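PDB 3FAW: reticulocyte binding protein from Streptococcus agalactiae COH1, which probably hydrolyses alpha-1,6-glucosidic linkages in pullulan and related alpha-glucans as a secreted, cell-wall-anchored pullulanase of group B Streptococcus. Local coordinates for residues I66-K75 and K103-N112. Numbering follows the deposited sequence.
Sequences ILKELKVTDK and KQGHFNISYN
E69 and Y111 meet where a short helix runs into strand 71-73, and their contact shows how an acidic side chain can add a bond just past the end of an antiparallel strand pair. From E69, CB lies 3.5 Å from Y111 CE1. With chi1 at -176°, CG swings away from the backbone N and settles over the centre of the ring face, 3.8 Å from its centroid, as a CH-pi contact; CG also lies 3.0 Å from N112 OD1, which CD approaches too. The chain then bends at chi2 (62°), taking the carboxylate past the ring to N112, whose backbone N donates to OE2 over 3.1 Å, on the anti side and 29° out of the carboxylate plane. I66 CG1 reaches the same ring at CE1, its side chain crossing that of Y111 at about a right angle.

Beyond this end the strands pair regularly: K71 with S110 and T73 with N108 are hydrogen-bonded pairs, and V72 with I109 is the non-hydrogen-bonded pair between them. K71 O takes two donors, S110 N and, from above the carbonyl plane, S110 OG. On the buried face I109 CD1 sits 3.7 Å from both methyls of V72, and I96 of strand 93-98 packs on I109 and L70. At the far end K75 N donates to Q104 O, and K75 NZ reaches K103 O at 3.1 Å.

Strand 71-73 lies between 79-88 and 108-111 in a mixed sheet, probably of the N2 domain. Backbone bonds set the register here, while E69 and K75 engage main-chain polar groups beyond the paired residues.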
loop_
_atom_site.group_PDB
_atom_site.type_symbol
_atom_site.label_atom_id
_atom_site.label_comp_id
_atom_site.label_asym_id
_atom_site.label_seq_id
_atom_site.Cartn_x
_atom_site.Cartn_y
_atom_site.Cartn_z
ATOM N N ILE A 66 -2.966 -27.808 45.586
ATOM C CA ILE A 66 -2.920 -27.985 44.133
ATOM C C ILE A 66 -1.711 -28.845 43.693
ATOM O O ILE A 66 -1.802 -29.591 42.718
ATOM C CB ILE A 66 -2.972 -26.606 43.407
ATOM C CG1 ILE A 66 -3.299 -26.780 41.920
ATOM C CG2 ILE A 66 -1.678 -25.820 43.614
ATOM C CD1 ILE A 66 -2.878 -25.614 41.051
ATOM N N LEU A 67 -0.599 -28.757 44.416
ATOM C CA LEU A 67 0.572 -29.625 44.168
ATOM C C LEU A 67 0.501 -31.027 44.806
ATOM O O LEU A 67 1.350 -31.872 44.507
ATOM C CB LEU A 67 1.794 -29.037 44.923
ATOM C CG LEU A 67 2.808 -28.081 44.314
ATOM C CD1 LEU A 67 3.665 -27.476 45.420
ATOM C CD2 LEU A 67 3.676 -28.797 43.293
ATOM N N LYS A 68 -0.535 -31.331 45.582
ATOM C CA LYS A 68 -1.441 -32.504 45.297
ATOM C C LYS A 68 -1.908 -32.945 43.905
ATOM O O LYS A 68 -1.399 -33.939 43.371
ATOM C CB LYS A 68 -2.602 -32.539 46.321
ATOM C CG LYS A 68 -2.240 -31.936 47.708
ATOM C CD LYS A 68 -2.603 -32.826 48.890
ATOM C CE LYS A 68 -2.520 -32.060 50.214
ATOM N NZ LYS A 68 -3.749 -31.256 50.479
ATOM N N GLU A 69 -2.882 -32.252 43.337
ATOM C CA GLU A 69 -3.638 -32.792 42.205
ATOM C C GLU A 69 -2.938 -32.657 40.849
ATOM O O GLU A 69 -3.142 -33.488 39.958
ATOM C CB GLU A 69 -5.009 -32.119 42.160
ATOM C CG GLU A 69 -5.946 -32.639 41.084
ATOM C CD GLU A 69 -6.290 -34.107 41.242
ATOM O OE1 GLU A 69 -6.349 -34.593 42.393
ATOM O OE2 GLU A 69 -6.509 -34.772 40.207
ATOM N N LEU A 70 -2.119 -31.618 40.697
ATOM C CA LEU A 70 -1.478 -31.311 39.417
ATOM C C LEU A 70 -0.376 -32.315 39.072
ATOM O O LEU A 70 0.509 -32.580 39.889
ATOM C CB LEU A 70 -0.894 -29.897 39.455
ATOM C CG LEU A 70 -0.480 -29.276 38.120
ATOM C CD1 LEU A 70 -1.708 -28.893 37.297
ATOM C CD2 LEU A 70 0.406 -28.064 38.361
ATOM N N LYS A 71 -0.437 -32.868 37.862
ATOM C CA LYS A 71 0.598 -33.776 37.362
ATOM C C LYS A 71 0.947 -33.475 35.906
ATOM O O LYS A 71 0.079 -33.114 35.109
ATOM C CB LYS A 71 0.156 -35.234 37.510
ATOM C CG LYS A 71 0.119 -35.713 38.953
ATOM C CD LYS A 71 -0.266 -37.179 39.057
ATOM C CE LYS A 71 -0.436 -37.600 40.513
ATOM N NZ LYS A 71 -0.958 -38.995 40.637
ATOM N N VAL A 72 2.228 -33.626 35.579
ATOM C CA VAL A 72 2.747 -33.380 34.237
ATOM C C VAL A 72 3.415 -34.642 33.705
ATOM O O VAL A 72 4.193 -35.280 34.416
ATOM C CB VAL A 72 3.792 -32.249 34.243
ATOM C CG1 VAL A 72 4.331 -32.008 32.839
ATOM C CG2 VAL A 72 3.198 -30.973 34.822
ATOM N N THR A 73 3.111 -35.003 32.459
ATOM C CA THR A 73 3.768 -36.136 31.807
ATOM C C THR A 73 4.261 -35.752 30.414
ATOM O O THR A 73 3.814 -34.761 29.834
ATOM C CB THR A 73 2.843 -37.375 31.721
ATOM O OG1 THR A 73 1.685 -37.066 30.938
ATOM C CG2 THR A 73 2.408 -37.827 33.118
ATOM N N ASP A 74 5.196 -36.541 29.895
ATOM C CA ASP A 74 5.799 -36.285 28.587
ATOM C C ASP A 74 5.026 -36.993 27.468
ATOM O O ASP A 74 3.969 -37.581 27.713
ATOM C CB ASP A 74 7.290 -36.681 28.595
ATOM C CG ASP A 74 7.519 -38.188 28.681
ATOM O OD1 ASP A 74 6.550 -38.977 28.605
ATOM O OD2 ASP A 74 8.693 -38.585 28.826
ATOM N N LYS A 75 5.560 -36.934 26.248
ATOM C CA LYS A 75 4.907 -37.515 25.066
ATOM C C LYS A 75 4.645 -39.027 25.162
ATOM O O LYS A 75 3.744 -39.544 24.497
ATOM C CB LYS A 75 5.723 -37.212 23.800
ATOM C CG LYS A 75 7.074 -37.917 23.719
ATOM C CD LYS A 75 7.833 -37.521 22.460
ATOM C CE LYS A 75 9.105 -38.336 22.295
ATOM N NZ LYS A 75 9.910 -37.879 21.127
ATOM N N LYS A 103 12.203 -31.878 23.112
ATOM C CA LYS A 103 12.371 -33.122 22.352
ATOM C C LYS A 103 11.525 -34.270 22.923
ATOM O O LYS A 103 11.185 -35.212 22.204
ATOM C CB LYS A 103 13.851 -33.518 22.306
ATOM C CG LYS A 103 14.723 -32.531 21.529
ATOM C CD LYS A 103 16.168 -32.993 21.455
ATOM C CE LYS A 103 16.965 -32.204 20.422
ATOM N NZ LYS A 103 17.074 -30.758 20.765
ATOM N N GLN A 104 11.197 -34.180 24.213
ATOM C CA GLN A 104 10.294 -35.128 24.872
ATOM C C GLN A 104 8.859 -34.595 24.917
ATOM O O GLN A 104 7.970 -35.241 25.480
ATOM C CB GLN A 104 10.767 -35.406 26.302
ATOM C CG GLN A 104 12.208 -35.905 26.420
ATOM C CD GLN A 104 12.423 -37.268 25.784
ATOM O OE1 GLN A 104 11.528 -38.114 25.776
ATOM N NE2 GLN A 104 13.621 -37.487 25.253
ATOM N N GLY A 105 8.641 -33.416 24.332
ATOM C CA GLY A 105 7.327 -32.773 24.321
ATOM C C GLY A 105 6.491 -33.300 23.168
ATOM O O GLY A 105 6.989 -34.095 22.370
ATOM N N HIS A 106 5.231 -32.882 23.051
ATOM C CA HIS A 106 4.585 -31.932 23.957
ATOM C C HIS A 106 4.184 -32.602 25.262
ATOM O O HIS A 106 4.043 -33.823 25.326
ATOM C CB HIS A 106 3.331 -31.347 23.302
ATOM C CG HIS A 106 3.607 -30.570 22.054
ATOM N ND1 HIS A 106 3.188 -30.986 20.808
ATOM C CD2 HIS A 106 4.261 -29.401 21.859
ATOM C CE1 HIS A 106 3.571 -30.105 19.901
ATOM N NE2 HIS A 106 4.221 -29.132 20.513
ATOM N N PHE A 107 3.987 -31.791 26.294
ATOM C CA PHE A 107 3.660 -32.301 27.620
ATOM C C PHE A 107 2.152 -32.327 27.879
ATOM O O PHE A 107 1.402 -31.506 27.353
ATOM C CB PHE A 107 4.421 -31.500 28.678
ATOM C CG PHE A 107 5.914 -31.604 28.525
ATOM C CD1 PHE A 107 6.616 -32.634 29.133
ATOM C CD2 PHE A 107 6.607 -30.708 27.725
ATOM C CE1 PHE A 107 7.984 -32.752 28.971
ATOM C CE2 PHE A 107 7.976 -30.824 27.559
ATOM C CZ PHE A 107 8.664 -31.848 28.183
ATOM N N ASN A 108 1.719 -33.315 28.656
ATOM C CA ASN A 108 0.330 -33.408 29.094
ATOM C C ASN A 108 0.199 -32.881 30.518
ATOM O O ASN A 108 0.840 -33.391 31.439
ATOM C CB ASN A 108 -0.168 -34.853 29.034
ATOM C CG ASN A 108 -1.665 -34.965 29.291
ATOM O OD1 ASN A 108 -2.479 -34.633 28.427
ATOM N ND2 ASN A 108 -2.033 -35.435 30.481
ATOM N N ILE A 109 -0.626 -31.853 30.690
ATOM C CA ILE A 109 -0.928 -31.313 32.011
ATOM C C ILE A 109 -2.293 -31.850 32.424
ATOM O O ILE A 109 -3.235 -31.817 31.632
ATOM C CB ILE A 109 -0.947 -29.768 32.015
ATOM C CG1 ILE A 109 0.251 -29.198 31.239
ATOM C CG2 ILE A 109 -0.950 -29.241 33.442
ATOM C CD1 ILE A 109 1.600 -29.726 31.693
ATOM N N SER A 110 -2.399 -32.356 33.651
ATOM C CA SER A 110 -3.653 -32.945 34.127
ATOM C C SER A 110 -4.047 -32.460 35.517
ATOM O O SER A 110 -3.199 -32.208 36.373
ATOM C CB SER A 110 -3.583 -34.475 34.107
ATOM O OG SER A 110 -2.578 -34.964 34.976
ATOM N N TYR A 111 -5.355 -32.344 35.717
ATOM C CA TYR A 111 -5.931 -31.842 36.955
ATOM C C TYR A 111 -7.402 -32.249 37.006
ATOM O O TYR A 111 -8.193 -31.813 36.170
ATOM C CB TYR A 111 -5.816 -30.314 37.004
ATOM C CG TYR A 111 -6.070 -29.724 38.369
ATOM C CD1 TYR A 111 -5.026 -29.531 39.260
ATOM C CD2 TYR A 111 -7.353 -29.363 38.773
ATOM C CE1 TYR A 111 -5.244 -28.998 40.513
ATOM C CE2 TYR A 111 -7.582 -28.825 40.035
ATOM C CZ TYR A 111 -6.520 -28.644 40.901
ATOM O OH TYR A 111 -6.732 -28.113 42.154
ATOM N N ASN A 112 -7.762 -33.098 37.967
ATOM C CA ASN A 112 -9.170 -33.458 38.207
ATOM C C ASN A 112 -9.948 -33.989 36.992
ATOM O O ASN A 112 -11.131 -33.678 36.832
ATOM C CB ASN A 112 -9.930 -32.243 38.760
ATOM C CG ASN A 112 -9.760 -32.070 40.248
ATOM O OD1 ASN A 112 -8.752 -31.548 40.710
ATOM N ND2 ASN A 112 -10.769 -32.485 41.013
#